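PDB 3TJT: superoxide dismutase, which probably destroys superoxide radicals formed in the cell, converting them to hydrogen peroxide and dioxygen at a metal centre that here holds iron(III). Local coordinates for residues A[53-57]-A[58-62]; A[87-90]-A[91-94]; A[104-107]-A[108-111]; A[116-119]-A[120-124]. All coordinates share one frame; numbering follows the deposited sequence.

Interaction 1 of 4, residues A[53-57]-A[58-62]; sequences YNYSL and CELLQ
Ser56 and Glu59 hold each other's backbone by their side chains. Ser56 OG accepts from Glu59 N at 3.0 Å. In return the Glu59 carboxylate takes the amide hydrogen of Ser56, with Ser56 N to Glu59 OE1 at 2.9 Å. That second bond is nearly straight, its N-H...O angle being 164°. The carboxylate oxygen is met on its anti side and somewhat out of the carboxylate plane. The serine hydroxyl owes its place to chi1 of 66°, which sets OG between the backbone N and the carbonyl carbon and turns it onto the first turn of the helix. Glu59 OE1 has a second donor in a water at 2.7 Å, which also reaches Asn54 O through a weak bond, so this one oxygen gathers two hydrogens and ties the incoming chain to the helix.

Behind the polar pair, Tyr55 lays its side chain across that of Leu60 at about a right angle, and Tyr55 CD2 meets Leu60 CD2 at 3.7 Å, the methyl approaching the ring obliquely. The helix itself starts with Leu60 N bonded to Ser56 O and Leu61 N bonded to Leu57 O, the latter at 2.9 Å. Further out, Leu57 packs on Leu42 of helix 24-46 and on Tyr83 of helix 72-90, the latter also touched by Cys58 and Leu61, which seats the short helix against both long helices of the alpha-hairpin domain. The reciprocal bonds of Ser56, at the N-cap, and Glu59 are those of a capping box, here opening helix 57-62.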
loop_
_atom_site.group_PDB
_atom_site.type_symbol
_atom_site.label_atom_id
_atom_site.label_comp_id
_atom_site.label_asym_id
_atom_site.label_seq_id
_atom_site.Cartn_x
_atom_site.Cartn_y
_atom_site.Cartn_z
ATOM N N TYR A 53 12.134 -25.579 -2.923
ATOM C CA TYR A 53 13.346 -24.781 -3.108
ATOM C C TYR A 53 13.934 -25.043 -4.490
ATOM O O TYR A 53 14.745 -24.265 -4.982
ATOM C CB TYR A 53 14.406 -25.081 -2.044
ATOM C CG TYR A 53 14.081 -24.595 -0.646
ATOM C CD1 TYR A 53 13.850 -23.246 -0.381
ATOM C CD2 TYR A 53 14.028 -25.490 0.419
ATOM C CE1 TYR A 53 13.563 -22.814 0.903
ATOM C CE2 TYR A 53 13.744 -25.068 1.701
ATOM C CZ TYR A 53 13.509 -23.733 1.943
ATOM O OH TYR A 53 13.226 -23.327 3.234
ATOM N N ASN A 54 13.524 -26.145 -5.115
ATOM C CA ASN A 54 13.997 -26.460 -6.458
ATOM C C ASN A 54 13.136 -25.871 -7.575
ATOM O O ASN A 54 13.487 -25.969 -8.750
ATOM C CB ASN A 54 14.174 -27.969 -6.630
ATOM C CG ASN A 54 15.297 -28.520 -5.766
ATOM O OD1 ASN A 54 16.308 -27.853 -5.544
ATOM N ND2 ASN A 54 15.124 -29.738 -5.272
ATOM N N TYR A 55 12.014 -25.250 -7.216
ATOM C CA TYR A 55 11.260 -24.460 -8.179
ATOM C C TYR A 55 11.987 -23.128 -8.359
ATOM O O TYR A 55 12.625 -22.633 -7.431
ATOM C CB TYR A 55 9.853 -24.146 -7.663
ATOM C CG TYR A 55 8.812 -25.253 -7.713
ATOM C CD1 TYR A 55 9.151 -26.592 -7.534
ATOM C CD2 TYR A 55 7.472 -24.938 -7.900
ATOM C CE1 TYR A 55 8.165 -27.588 -7.555
ATOM C CE2 TYR A 55 6.492 -25.916 -7.918
ATOM C CZ TYR A 55 6.842 -27.234 -7.751
ATOM O OH TYR A 55 5.840 -28.188 -7.778
ATOM N N SER A 56 11.872 -22.539 -9.542
ATOM C CA SER A 56 12.306 -21.159 -9.731
ATOM C C SER A 56 11.220 -20.234 -9.171
ATOM O O SER A 56 10.090 -20.673 -8.948
ATOM C CB SER A 56 12.501 -20.867 -11.209
ATOM O OG SER A 56 11.263 -20.924 -11.896
ATOM N N LEU A 57 11.550 -18.965 -8.947
ATOM C CA LEU A 57 10.536 -18.009 -8.505
ATOM C C LEU A 57 9.407 -17.941 -9.532
ATOM O O LEU A 57 8.227 -17.859 -9.171
ATOM C CB LEU A 57 11.139 -16.610 -8.278
ATOM C CG LEU A 57 12.088 -16.413 -7.091
ATOM C CD1 LEU A 57 12.708 -15.004 -7.110
ATOM C CD2 LEU A 57 11.371 -16.649 -5.769
ATOM N N CYS A 58 9.763 -17.976 -10.815
ATOM C CA CYS A 58 8.754 -17.940 -11.862
ATOM C C CYS A 58 7.811 -19.132 -11.773
ATOM O O CYS A 58 6.601 -18.972 -11.919
ATOM C CB CYS A 58 9.386 -17.865 -13.253
ATOM S SG CYS A 58 9.744 -16.163 -13.768
ATOM N N GLU A 59 8.364 -20.315 -11.530
ATOM C CA GLU A 59 7.534 -21.508 -11.394
ATOM C C GLU A 59 6.576 -21.392 -10.210
ATOM O O GLU A 59 5.405 -21.773 -10.303
ATOM C CB GLU A 59 8.400 -22.765 -11.272
ATOM C CG GLU A 59 9.016 -23.161 -12.605
ATOM C CD GLU A 59 10.042 -24.276 -12.488
ATOM O OE1 GLU A 59 10.691 -24.407 -11.431
ATOM O OE2 GLU A 59 10.208 -25.016 -13.479
ATOM N N LEU A 60 7.073 -20.872 -9.096
ATOM C CA LEU A 60 6.201 -20.612 -7.954
ATOM C C LEU A 60 5.063 -19.667 -8.346
ATOM O O LEU A 60 3.887 -19.936 -8.066
ATOM C CB LEU A 60 7.001 -20.053 -6.774
ATOM C CG LEU A 60 7.967 -21.018 -6.074
ATOM C CD1 LEU A 60 8.822 -20.277 -5.054
ATOM C CD2 LEU A 60 7.229 -22.168 -5.391
ATOM N N LEU A 61 5.401 -18.572 -9.015
ATOM C CA LEU A 61 4.393 -17.590 -9.397
ATOM C C LEU A 61 3.407 -18.109 -10.443
ATOM O O LEU A 61 2.283 -17.628 -10.531
ATOM C CB LEU A 61 5.060 -16.300 -9.878
ATOM C CG LEU A 61 5.847 -15.585 -8.776
ATOM C CD1 LEU A 61 6.510 -14.341 -9.342
ATOM C CD2 LEU A 61 4.920 -15.227 -7.617
ATOM N N GLN A 62 3.838 -19.087 -11.242
ATOM C CA GLN A 62 2.989 -19.649 -12.286
ATOM C C GLN A 62 2.073 -20.751 -11.767
ATOM O O GLN A 62 1.199 -21.224 -12.498
ATOM C CB GLN A 62 3.851 -20.229 -13.423
ATOM C CG GLN A 62 4.522 -19.179 -14.290
ATOM C CD GLN A 62 5.616 -19.759 -15.183
ATOM O OE1 GLN A 62 6.248 -20.775 -14.855
ATOM N NE2 GLN A 62 5.856 -19.103 -16.306
HETATM O O HOH W 1 13.326 -24.810 -11.942
#

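Interaction 2 of 4, residues A[87-90]-A[91-94]; sequences FFFD and IMTP
Met92 folds back over the end of helix 72-90 and sets its terminal methyl on the Phe88 ring. This is a CH-pi contact: Met92 CE sits over one face, displaced toward the rim, with Phe88 CE2 at 3.5 Å. The sulfur follows obliquely, Met92 SD lying 3.8 Å from Phe88 CZ, which makes the pair a Met-aromatic contact as well. The bend at chi3 (-73°) brings the methyl round, and the same CE meets the edge of the Phe89 ring at CD1, 3.9 Å away.

Ile91 adds further apolar contacts. Its CG2 comes obliquely to the Phe88 ring, 4.3 Å from Phe88 CD1, while its CB approaches the Phe87 ring obliquely.

The hydrogen bonds record the helix running out. Ile91 N bonds to Phe88 O at 3.1 Å, from well above the carbonyl plane, and only weakly to Phe87 O; Met92 N gives another weak bond to Phe89 O. A water donates to both Asp90 O and Met92 O, bridging the turn, and Asp90 pairs its carboxylate with Lys9.

Phe88 also meets Trp133 edge-to-face and touches Asp167, and Phe89 meets His30 edge-to-face; both Asp167 and His30 bind the iron. Aromatic rings thus form an apolar, polarisable layer next to these ligands, and the Met92 thioether packs behind them against Phe88 and Phe89, giving contact without added charge.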
loop_
_atom_site.group_PDB
_atom_site.type_symbol
_atom_site.label_atom_id
_atom_site.label_comp_id
_atom_site.label_asym_id
_atom_site.label_seq_id
_atom_site.Cartn_x
_atom_site.Cartn_y
_atom_site.Cartn_z
ATOM N N PHE A 87 13.744 -8.133 -10.153
ATOM C CA PHE A 87 13.447 -7.573 -11.468
ATOM C C PHE A 87 13.623 -6.054 -11.486
ATOM O O PHE A 87 14.234 -5.492 -12.398
ATOM C CB PHE A 87 12.006 -7.940 -11.885
ATOM C CG PHE A 87 11.610 -7.404 -13.223
ATOM C CD1 PHE A 87 11.742 -8.187 -14.363
ATOM C CD2 PHE A 87 11.121 -6.120 -13.356
ATOM C CE1 PHE A 87 11.383 -7.696 -15.597
ATOM C CE2 PHE A 87 10.770 -5.617 -14.601
ATOM C CZ PHE A 87 10.901 -6.405 -15.720
ATOM N N PHE A 88 13.076 -5.395 -10.470
ATOM C CA PHE A 88 13.107 -3.937 -10.384
ATOM C C PHE A 88 14.539 -3.380 -10.306
ATOM O O PHE A 88 14.885 -2.435 -11.020
ATOM C CB PHE A 88 12.283 -3.486 -9.171
ATOM C CG PHE A 88 12.153 -1.998 -9.032
ATOM C CD1 PHE A 88 11.611 -1.232 -10.052
ATOM C CD2 PHE A 88 12.547 -1.367 -7.856
ATOM C CE1 PHE A 88 11.472 0.152 -9.922
ATOM C CE2 PHE A 88 12.417 0.018 -7.716
ATOM C CZ PHE A 88 11.872 0.773 -8.741
ATOM N N PHE A 89 15.362 -3.944 -9.432
ATOM C CA PHE A 89 16.727 -3.433 -9.326
ATOM C C PHE A 89 17.502 -3.716 -10.618
ATOM O O PHE A 89 18.331 -2.909 -11.025
ATOM C CB PHE A 89 17.428 -3.968 -8.080
ATOM C CG PHE A 89 16.742 -3.564 -6.792
ATOM C CD1 PHE A 89 16.385 -2.234 -6.577
ATOM C CD2 PHE A 89 16.444 -4.500 -5.818
ATOM C CE1 PHE A 89 15.741 -1.850 -5.401
ATOM C CE2 PHE A 89 15.808 -4.120 -4.632
ATOM C CZ PHE A 89 15.453 -2.797 -4.431
ATOM N N ASP A 90 17.186 -4.828 -11.285
ATOM C CA ASP A 90 17.824 -5.141 -12.575
ATOM C C ASP A 90 17.406 -4.208 -13.713
ATOM O O ASP A 90 18.149 -4.024 -14.687
ATOM C CB ASP A 90 17.551 -6.601 -12.981
ATOM C CG ASP A 90 18.484 -7.585 -12.306
ATOM O OD1 ASP A 90 19.471 -7.155 -11.672
ATOM O OD2 ASP A 90 18.223 -8.802 -12.408
ATOM N N ILE A 91 16.223 -3.608 -13.604
ATOM C CA ILE A 91 15.681 -2.820 -14.704
ATOM C C ILE A 91 16.057 -1.335 -14.583
ATOM O O ILE A 91 15.612 -0.497 -15.366
ATOM C CB ILE A 91 14.144 -3.006 -14.848
ATOM C CG1 ILE A 91 13.698 -2.770 -16.294
ATOM C CG2 ILE A 91 13.374 -2.088 -13.892
ATOM C CD1 ILE A 91 14.419 -3.671 -17.296
ATOM N N MET A 92 16.889 -1.025 -13.594
ATOM C CA MET A 92 17.420 0.325 -13.453
ATOM C C MET A 92 18.934 0.310 -13.633
ATOM O O MET A 92 19.580 -0.718 -13.428
ATOM C CB MET A 92 17.055 0.910 -12.084
ATOM C CG MET A 92 15.527 1.021 -11.865
ATOM S SD MET A 92 15.126 1.893 -10.339
ATOM C CE MET A 92 15.570 0.685 -9.110
ATOM N N THR A 93 19.496 1.458 -14.005
ATOM C CA THR A 93 20.945 1.552 -14.192
ATOM C C THR A 93 21.405 3.008 -14.156
ATOM O O THR A 93 20.673 3.906 -14.570
ATOM C CB THR A 93 21.369 0.938 -15.559
ATOM O OG1 THR A 93 22.797 1.042 -15.719
ATOM C CG2 THR A 93 20.681 1.661 -16.700
ATOM N N PRO A 94 22.634 3.244 -13.672
ATOM C CA PRO A 94 23.230 4.583 -13.763
ATOM C C PRO A 94 23.747 4.899 -15.171
ATOM O O PRO A 94 24.041 6.058 -15.464
ATOM C CB PRO A 94 24.398 4.508 -12.778
ATOM C CG PRO A 94 24.785 3.075 -12.776
ATOM C CD PRO A 94 23.490 2.307 -12.921
HETATM O O HOH W 2 20.716 -2.876 -14.548
#

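Interaction 3 of 4, residues A[104-107]-A[108-111]; sequences KEAI and DRDF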
loop_
_atom_site.group_PDB
_atom_site.type_symbol
_atom_site.label_atom_id
_atom_site.label_comp_id
_atom_site.label_asym_id
_atom_site.label_seq_id
_atom_site.Cartn_x
_atom_site.Cartn_y
_atom_site.Cartn_z
ATOM N N LYS A 104 12.251 -1.279 -29.425
ATOM C CA LYS A 104 11.966 0.050 -29.946
ATOM C C LYS A 104 10.858 -0.013 -30.996
ATOM O O LYS A 104 9.919 0.786 -30.989
ATOM C CB LYS A 104 13.232 0.664 -30.560
ATOM C CG LYS A 104 13.025 2.035 -31.200
ATOM C CD LYS A 104 14.331 2.530 -31.832
ATOM C CE LYS A 104 14.148 3.840 -32.577
ATOM N NZ LYS A 104 13.912 4.987 -31.656
ATOM N N GLU A 105 10.969 -0.975 -31.906
ATOM C CA GLU A 105 9.979 -1.110 -32.966
ATOM C C GLU A 105 8.610 -1.519 -32.429
ATOM O O GLU A 105 7.579 -1.008 -32.878
ATOM C CB GLU A 105 10.464 -2.110 -34.012
ATOM C CG GLU A 105 11.718 -1.635 -34.732
ATOM C CD GLU A 105 12.326 -2.700 -35.626
ATOM O OE1 GLU A 105 11.612 -3.665 -35.978
ATOM O OE2 GLU A 105 13.521 -2.566 -35.974
ATOM N N ALA A 106 8.610 -2.437 -31.469
ATOM C CA ALA A 106 7.369 -2.937 -30.890
ATOM C C ALA A 106 6.628 -1.830 -30.151
ATOM O O ALA A 106 5.401 -1.752 -30.195
ATOM C CB ALA A 106 7.649 -4.112 -29.967
ATOM N N ILE A 107 7.373 -0.969 -29.468
ATOM C CA ILE A 107 6.752 0.149 -28.775
ATOM C C ILE A 107 6.035 1.081 -29.754
ATOM O O ILE A 107 4.890 1.484 -29.522
ATOM C CB ILE A 107 7.783 0.919 -27.909
ATOM C CG1 ILE A 107 8.175 0.060 -26.697
ATOM C CG2 ILE A 107 7.221 2.269 -27.495
ATOM C CD1 ILE A 107 9.325 0.629 -25.854
ATOM N N ASP A 108 6.695 1.411 -30.861
ATOM C CA ASP A 108 6.063 2.238 -31.878
ATOM C C ASP A 108 4.846 1.527 -32.465
ATOM O O ASP A 108 3.806 2.144 -32.674
ATOM C CB ASP A 108 7.054 2.589 -32.991
ATOM C CG ASP A 108 8.035 3.667 -32.577
ATOM O OD1 ASP A 108 7.860 4.251 -31.484
ATOM O OD2 ASP A 108 8.979 3.938 -33.353
ATOM N N ARG A 109 4.982 0.229 -32.717
ATOM C CA ARG A 109 3.891 -0.560 -33.287
ATOM C C ARG A 109 2.666 -0.573 -32.373
ATOM O O ARG A 109 1.538 -0.350 -32.815
ATOM C CB ARG A 109 4.359 -1.993 -33.541
ATOM C CG ARG A 109 3.336 -2.885 -34.245
ATOM C CD ARG A 109 3.792 -4.333 -34.218
ATOM N NE ARG A 109 3.814 -4.852 -32.851
ATOM C CZ ARG A 109 4.643 -5.796 -32.421
ATOM N NH1 ARG A 109 5.524 -6.333 -33.255
ATOM N NH2 ARG A 109 4.592 -6.203 -31.156
ATOM N N ASP A 110 2.891 -0.822 -31.088
ATOM C CA ASP A 110 1.782 -1.080 -30.174
ATOM C C ASP A 110 1.237 0.149 -29.454
ATOM O O ASP A 110 0.102 0.131 -28.977
ATOM C CB ASP A 110 2.173 -2.175 -29.182
ATOM C CG ASP A 110 2.462 -3.490 -29.871
ATOM O OD1 ASP A 110 1.984 -3.664 -31.017
ATOM O OD2 ASP A 110 3.161 -4.344 -29.290
ATOM N N PHE A 111 2.029 1.216 -29.378
ATOM C CA PHE A 111 1.583 2.437 -28.710
ATOM C C PHE A 111 1.555 3.652 -29.634
ATOM O O PHE A 111 1.062 4.715 -29.253
ATOM C CB PHE A 111 2.447 2.733 -27.476
ATOM C CG PHE A 111 2.417 1.642 -26.443
ATOM C CD1 PHE A 111 1.405 1.596 -25.495
ATOM C CD2 PHE A 111 3.388 0.656 -26.430
ATOM C CE1 PHE A 111 1.366 0.588 -24.550
ATOM C CE2 PHE A 111 3.359 -0.359 -25.484
ATOM C CZ PHE A 111 2.347 -0.391 -24.543
HETATM O O HOH W 3 9.874 3.333 -29.602
HETATM O O HOH W 4 11.150 5.318 -33.167
#
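The Arg109 guanidinium lies with one face over the Ala106 backbone and methyl, Ala106 CB standing 3.9 Å from Arg109 NH2. Its edge is taken by the next residue: Asp110 is gripped side-on, with Arg109 NE to Asp110 OD1 at 2.9 Å and almost perfectly straight (177°), and Arg109 NH2 to Asp110 OD2 at 3.0 Å. OD1 lies in the guanidinium plane, although the NE donor comes from above the carboxylate plane. The bend at chi3 (66°) turns the arginine head round to this neighbour. The two bonds fix the rotation of the guanidinium, and Asp110 is held further by Lys143 and by the backbone N of Leu144.

The Phe111 ring presents its edge to a carbonyl, with Ile107 O in its plane and 3.5 Å from Phe111 CD2. That oxygen also accepts from Phe111 N, one of four successive i to i+4 backbone bonds here. Ile107 CG2 adds a looser apolar contact with the ring.

On the solvent side, Lys104 and Asp108 meet through water. One water donates to Lys104 O and Asp108 OD1; another accepts from Lys104 NZ and donates to Asp108 OD2 at 2.6 Å, while Lys104 NZ and Asp108 OD2 stay 5.3 Å apart.

Ala106, Ile107 and Phe111 all touch Leu144. The pattern is that of an amphipathic helix, 101-111, packed against the outer strand 144-150 of the C-terminal domain's sheet, with helices 194-202 and 114-127 beside it.

Interaction 4 of 4, residues A[116-119]-A[120-124]; sequences KFKQ and EFQKS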
loop_
_atom_site.group_PDB
_atom_site.type_symbol
_atom_site.label_atom_id
_atom_site.label_comp_id
_atom_site.label_asym_id
_atom_site.label_seq_id
_atom_site.Cartn_x
_atom_site.Cartn_y
_atom_site.Cartn_z
ATOM N N LYS A 116 3.829 8.383 -26.553
ATOM C CA LYS A 116 2.496 7.895 -26.198
ATOM C C LYS A 116 2.587 6.743 -25.205
ATOM O O LYS A 116 1.794 6.661 -24.262
ATOM C CB LYS A 116 1.718 7.468 -27.443
ATOM C CG LYS A 116 1.167 8.635 -28.246
ATOM C CD LYS A 116 0.549 8.159 -29.549
ATOM C CE LYS A 116 -0.038 9.322 -30.328
ATOM N NZ LYS A 116 -0.559 8.877 -31.653
ATOM N N PHE A 117 3.548 5.849 -25.422
ATOM C CA PHE A 117 3.814 4.785 -24.463
ATOM C C PHE A 117 4.123 5.371 -23.079
ATOM O O PHE A 117 3.582 4.924 -22.057
ATOM C CB PHE A 117 5.003 3.921 -24.890
ATOM C CG PHE A 117 5.693 3.273 -23.728
ATOM C CD1 PHE A 117 5.092 2.223 -23.053
ATOM C CD2 PHE A 117 6.911 3.755 -23.264
ATOM C CE1 PHE A 117 5.702 1.642 -21.954
ATOM C CE2 PHE A 117 7.525 3.181 -22.160
ATOM C CZ PHE A 117 6.922 2.121 -21.507
ATOM N N LYS A 118 5.013 6.358 -23.049
ATOM C CA LYS A 118 5.440 6.957 -21.787
ATOM C C LYS A 118 4.275 7.617 -21.047
ATOM O O LYS A 118 4.140 7.465 -19.835
ATOM C CB LYS A 118 6.564 7.972 -22.028
ATOM C CG LYS A 118 7.189 8.513 -20.752
ATOM C CD LYS A 118 8.395 9.396 -21.063
ATOM C CE LYS A 118 8.991 9.989 -19.789
ATOM N NZ LYS A 118 10.132 10.897 -20.095
ATOM N N GLN A 119 3.437 8.356 -21.768
ATOM C CA GLN A 119 2.295 9.016 -21.132
ATOM C C GLN A 119 1.338 8.003 -20.515
ATOM O O GLN A 119 0.822 8.225 -19.417
ATOM C CB GLN A 119 1.546 9.904 -22.126
ATOM C CG GLN A 119 2.346 11.133 -22.545
ATOM C CD GLN A 119 1.589 12.029 -23.510
ATOM O OE1 GLN A 119 0.375 11.891 -23.682
ATOM N NE2 GLN A 119 2.305 12.960 -24.140
ATOM N N GLU A 120 1.110 6.892 -21.216
ATOM C CA GLU A 120 0.213 5.852 -20.712
ATOM C C GLU A 120 0.803 5.149 -19.499
ATOM O O GLU A 120 0.100 4.881 -18.524
ATOM C CB GLU A 120 -0.141 4.825 -21.799
ATOM C CG GLU A 120 -1.137 3.760 -21.323
ATOM C CD GLU A 120 -1.508 2.747 -22.408
ATOM O OE1 GLU A 120 -1.243 3.009 -23.604
ATOM O OE2 GLU A 120 -2.063 1.682 -22.057
ATOM N N PHE A 121 2.094 4.852 -19.548
ATOM C CA PHE A 121 2.744 4.201 -18.418
ATOM C C PHE A 121 2.683 5.107 -17.187
ATOM O O PHE A 121 2.356 4.657 -16.076
ATOM C CB PHE A 121 4.197 3.855 -18.755
ATOM C CG PHE A 121 4.874 3.022 -17.709
ATOM C CD1 PHE A 121 4.904 1.642 -17.819
ATOM C CD2 PHE A 121 5.468 3.619 -16.606
ATOM C CE1 PHE A 121 5.520 0.869 -16.853
ATOM C CE2 PHE A 121 6.090 2.861 -15.632
ATOM C CZ PHE A 121 6.113 1.481 -15.750
ATOM N N GLN A 122 3.000 6.384 -17.380
ATOM C CA GLN A 122 3.014 7.319 -16.260
ATOM C C GLN A 122 1.641 7.445 -15.608
ATOM O O GLN A 122 1.536 7.468 -14.387
ATOM C CB GLN A 122 3.547 8.686 -16.681
ATOM C CG GLN A 122 5.014 8.651 -17.060
ATOM C CD GLN A 122 5.690 10.002 -16.885
ATOM O OE1 GLN A 122 6.622 10.342 -17.609
ATOM N NE2 GLN A 122 5.226 10.772 -15.908
ATOM N N LYS A 123 0.594 7.509 -16.421
ATOM C CA LYS A 123 -0.764 7.593 -15.886
ATOM C C LYS A 123 -1.171 6.322 -15.142
ATOM O O LYS A 123 -1.804 6.387 -14.081
ATOM C CB LYS A 123 -1.774 7.888 -16.995
ATOM C CG LYS A 123 -3.170 8.174 -16.457
ATOM C CD LYS A 123 -4.119 8.572 -17.569
ATOM C CE LYS A 123 -5.342 9.296 -17.010
ATOM N NZ LYS A 123 -6.083 8.484 -16.003
ATOM N N SER A 124 -0.824 5.167 -15.698
ATOM C CA SER A 124 -1.141 3.907 -15.030
ATOM C C SER A 124 -0.436 3.814 -13.685
ATOM O O SER A 124 -1.035 3.388 -12.694
ATOM C CB SER A 124 -0.788 2.698 -15.906
ATOM O OG SER A 124 -1.636 2.645 -17.047
HETATM O O HOH W 5 -1.076 5.062 -25.094
#
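Phe117 and Phe121, one turn apart, form the close-packed side of this helix. Their side chains run side by side in the same direction, and Phe117 CE1 reaches Phe121 CB at 4.2 Å. The rings themselves keep an oblique relation, centroids 6.0 Å apart and planes inclined at 48°. Both have CG roughly opposite the backbone N, Phe117 less exactly (chi1 154°) than Phe121 (-172°), and the rings leave the helix on the same side. They bear on Ile146 and Ile164 of the sheet, and Phe117 also meets Phe111 edge-to-face. Beneath them Phe121 N bonds to Phe117 O at 2.9 Å.

A separate flank, next to helix 181-188, holds Lys118 and Gln122 as extended chains alongside each other, close at the backbone, where Gln122 CG lies 3.1 Å from Lys118 O.

The exposed side is looser. A water donates to Glu120 OE1 at 2.5 Å and, weakly, to Lys116 O, over the backbone bond from Glu120 N to Lys116 O. Lys123 reaches along the helix to a salt bridge with Asp127, and Gln119 bonds back to Glu115.

The chemistry therefore divides by face: the aromatic side meets the sheet through apolar contacts, while the polar chains are held by water, Glu115 and Asp127.

Overall arrangement
Interaction 2 is the buried member of the set and the nearest to the iron, while interactions 1, 3 and 4 are partly buried and carry more polar side chains. Interactions 1 and 2 belong to the alpha-hairpin domain, at the opening of one helix and the close of the next; their centres lie about 21 Å apart. Interactions 3 and 4 lie on successive helices of the C-terminal domain, interaction 3 reaching the end of its helix, and touch each other, with Phe111 CG 3.8 Å from Phe117 CB. Where interaction 1 satisfies a helix start with side-chain hydrogen bonds, interaction 2 covers a helix end with sulfur and aromatic contacts. Interactions 3 and 4 instead divide apolar and polar chemistry between sheet and solvent.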